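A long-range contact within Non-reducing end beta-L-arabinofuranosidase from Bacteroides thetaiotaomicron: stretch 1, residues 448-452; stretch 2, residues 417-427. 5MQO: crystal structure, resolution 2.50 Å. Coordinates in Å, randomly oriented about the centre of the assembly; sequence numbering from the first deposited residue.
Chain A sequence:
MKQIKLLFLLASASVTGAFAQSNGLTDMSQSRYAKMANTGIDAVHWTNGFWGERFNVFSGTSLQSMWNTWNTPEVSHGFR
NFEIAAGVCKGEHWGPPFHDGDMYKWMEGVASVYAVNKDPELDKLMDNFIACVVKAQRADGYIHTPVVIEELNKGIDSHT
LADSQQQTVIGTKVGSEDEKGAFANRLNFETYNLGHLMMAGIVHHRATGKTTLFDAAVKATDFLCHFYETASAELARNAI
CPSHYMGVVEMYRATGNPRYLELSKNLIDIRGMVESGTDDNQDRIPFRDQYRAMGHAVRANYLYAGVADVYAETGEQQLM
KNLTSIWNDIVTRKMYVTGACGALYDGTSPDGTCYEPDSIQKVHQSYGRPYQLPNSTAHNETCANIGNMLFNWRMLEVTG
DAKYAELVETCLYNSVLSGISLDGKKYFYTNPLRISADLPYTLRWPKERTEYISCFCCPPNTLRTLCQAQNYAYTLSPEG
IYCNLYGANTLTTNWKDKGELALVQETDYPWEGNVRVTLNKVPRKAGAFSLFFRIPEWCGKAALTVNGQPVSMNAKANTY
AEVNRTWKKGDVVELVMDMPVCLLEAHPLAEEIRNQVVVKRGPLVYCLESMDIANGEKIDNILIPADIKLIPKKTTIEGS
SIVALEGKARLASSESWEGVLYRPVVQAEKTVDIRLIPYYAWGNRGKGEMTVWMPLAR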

# COMPACT_ATOMS: atom_id res chain seq x y z
N GLU A 448 -2.52 3.77 20.33
CA GLU A 448 -3.50 4.73 19.86
C GLU A 448 -2.76 5.63 18.91
O GLU A 448 -1.57 5.90 19.12
CB GLU A 448 -4.03 5.52 21.03
CG GLU A 448 -4.81 4.65 22.01
CD GLU A 448 -5.50 5.46 23.10
OE1 GLU A 448 -5.26 5.18 24.30
OE2 GLU A 448 -6.28 6.39 22.74
N ARG A 449 -3.42 6.09 17.85
CA ARG A 449 -2.75 6.99 16.88
C ARG A 449 -2.34 8.28 17.57
O ARG A 449 -3.04 8.77 18.44
CB ARG A 449 -3.62 7.28 15.66
CG ARG A 449 -3.76 6.08 14.74
CD ARG A 449 -4.42 6.40 13.42
NE ARG A 449 -5.00 5.18 12.86
CZ ARG A 449 -6.15 4.63 13.25
NH1 ARG A 449 -6.91 5.19 14.19
NH2 ARG A 449 -6.54 3.48 12.70
N THR A 450 -1.19 8.80 17.17
CA THR A 450 -0.63 10.00 17.78
C THR A 450 -0.25 11.03 16.72
O THR A 450 0.10 10.66 15.58
CB THR A 450 0.57 9.67 18.70
OG1 THR A 450 0.92 10.82 19.46
CG2 THR A 450 1.80 9.22 17.92
N GLU A 451 -0.29 12.31 17.09
CA GLU A 451 0.02 13.38 16.12
C GLU A 451 1.50 13.72 16.11
O GLU A 451 1.87 14.77 15.61
CB GLU A 451 -0.88 14.62 16.30
CG GLU A 451 -1.06 15.23 17.70
CD GLU A 451 -2.11 16.36 17.72
OE1 GLU A 451 -1.78 17.47 18.18
OE2 GLU A 451 -3.27 16.17 17.27
N TYR A 452 2.33 12.78 16.57
CA TYR A 452 3.74 13.01 16.89
C TYR A 452 4.56 12.32 15.82
O TYR A 452 4.88 11.13 15.91
CB TYR A 452 4.09 12.52 18.31
CG TYR A 452 3.59 13.45 19.40
CD1 TYR A 452 4.48 14.13 20.25
CD2 TYR A 452 2.21 13.68 19.58
CE1 TYR A 452 4.01 15.00 21.24
CE2 TYR A 452 1.73 14.54 20.56
CZ TYR A 452 2.63 15.20 21.39
OH TYR A 452 2.16 16.04 22.37
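Stretch 2 417-427: LSGISLDGKKY

The most striking feature of this contact is a buried arginine that hydrogen-bonds a backbone carbonyl across the contact: Arg449 grips the carbonyl of Ser418, in the middle of a short 3-10 segment, with two donors, NE to Ser418 O at 3.0 Å and NH2 to the same Ser418 O at 2.9 Å. The acceptor lies near the guanidinium plane, as a forked hydrogen bond requires, while Ile420 O sits over one face, 3.3 Å from Arg449 NE but at too poor an angle to bond.

Stretch 2 runs from that 3-10 segment, residues 417-419, through a type I turn from Ser421 to Gly424, whose positive phi suits glycine, and returns extended at Lys426 and Tyr427. There it lies antiparallel to stretch 1 in a single bridge. Tyr427 N donates to Thr450 O at 2.8 Å and Thr450 N to Tyr427 O at 3.1 Å, both nearly straight.

The turn is braced internally: Ser421 OG accepts from Lys426 N at 2.7 Å and donates to Asp423 OD1 at 2.6 Å. Ser421 N bonds Lys426 O at 2.7 Å, and Arg449 CD packs 3.5 Å from that same Lys426 O. Beside the bridge, Glu451 CB rests 3.3 Å from Lys425 O. The rule is economical: one backbone pair sets register, and one long side chain reaches back to the preceding segment.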

# COMPACT_ATOMS: atom_id res chain seq x y z
N LEU A 417 -4.12 2.82 4.78
CA LEU A 417 -5.12 3.74 5.27
C LEU A 417 -5.38 3.56 6.78
O LEU A 417 -5.77 4.52 7.47
CB LEU A 417 -6.40 3.58 4.45
CG LEU A 417 -7.63 4.43 4.76
CD1 LEU A 417 -7.39 5.92 4.60
CD2 LEU A 417 -8.77 3.99 3.88
N SER A 418 -5.12 2.37 7.32
CA SER A 418 -5.24 2.16 8.78
C SER A 418 -4.20 2.95 9.56
O SER A 418 -4.36 3.22 10.73
CB SER A 418 -5.07 0.69 9.11
OG SER A 418 -3.74 0.32 8.82
N GLY A 419 -3.12 3.31 8.89
CA GLY A 419 -2.03 4.03 9.50
C GLY A 419 -2.28 5.47 9.90
O GLY A 419 -1.44 6.05 10.61
N ILE A 420 -3.41 6.04 9.46
CA ILE A 420 -3.74 7.43 9.74
C ILE A 420 -5.14 7.46 10.32
O ILE A 420 -5.95 6.60 10.03
CB ILE A 420 -3.63 8.32 8.47
CG1 ILE A 420 -3.48 9.81 8.84
CG2 ILE A 420 -4.78 8.08 7.48
CD1 ILE A 420 -3.33 10.76 7.65
N SER A 421 -5.39 8.46 11.17
CA SER A 421 -6.72 8.72 11.75
C SER A 421 -7.73 9.20 10.69
O SER A 421 -7.35 9.57 9.57
CB SER A 421 -6.61 9.76 12.89
OG SER A 421 -5.91 10.94 12.50
N LEU A 422 -9.01 9.15 11.03
CA LEU A 422 -10.04 9.73 10.17
C LEU A 422 -9.95 11.26 10.13
O LEU A 422 -10.15 11.84 9.07
CB LEU A 422 -11.42 9.25 10.57
CG LEU A 422 -11.69 7.77 10.26
CD1 LEU A 422 -12.99 7.34 10.91
CD2 LEU A 422 -11.73 7.51 8.76
N ASP A 423 -9.57 11.92 11.24
CA ASP A 423 -9.32 13.38 11.23
C ASP A 423 -8.03 13.84 10.55
O ASP A 423 -7.71 15.02 10.62
CB ASP A 423 -9.45 14.02 12.64
CG ASP A 423 -8.35 13.60 13.64
OD1 ASP A 423 -7.35 12.95 13.28
OD2 ASP A 423 -8.52 13.92 14.84
N GLY A 424 -7.29 12.93 9.93
CA GLY A 424 -6.11 13.27 9.13
C GLY A 424 -4.88 13.73 9.87
O GLY A 424 -3.94 14.20 9.24
N LYS A 425 -4.87 13.60 11.19
CA LYS A 425 -3.86 14.24 12.04
C LYS A 425 -3.00 13.30 12.86
O LYS A 425 -1.89 13.69 13.26
CB LYS A 425 -4.55 15.18 13.00
CG LYS A 425 -5.08 16.45 12.38
CD LYS A 425 -5.52 17.40 13.47
CE LYS A 425 -6.26 18.57 12.89
NZ LYS A 425 -6.41 19.62 13.93
N LYS A 426 -3.51 12.10 13.15
CA LYS A 426 -2.80 11.17 14.00
C LYS A 426 -2.40 9.90 13.22
O LYS A 426 -3.12 9.49 12.30
CB LYS A 426 -3.64 10.85 15.24
CG LYS A 426 -3.87 12.07 16.14
CD LYS A 426 -4.83 11.77 17.29
CE LYS A 426 -6.28 11.86 16.82
NZ LYS A 426 -7.15 10.88 17.54
N TYR A 427 -1.25 9.32 13.59
CA TYR A 427 -0.68 8.19 12.88
C TYR A 427 -0.32 6.96 13.77
O TYR A 427 0.08 7.10 14.93
CB TYR A 427 0.56 8.64 12.13
CG TYR A 427 0.29 9.67 11.08
CD1 TYR A 427 0.18 11.02 11.41
CD2 TYR A 427 0.16 9.31 9.74
CE1 TYR A 427 -0.07 12.00 10.43
CE2 TYR A 427 -0.07 10.28 8.74
CZ TYR A 427 -0.19 11.62 9.09
OH TYR A 427 -0.42 12.57 8.12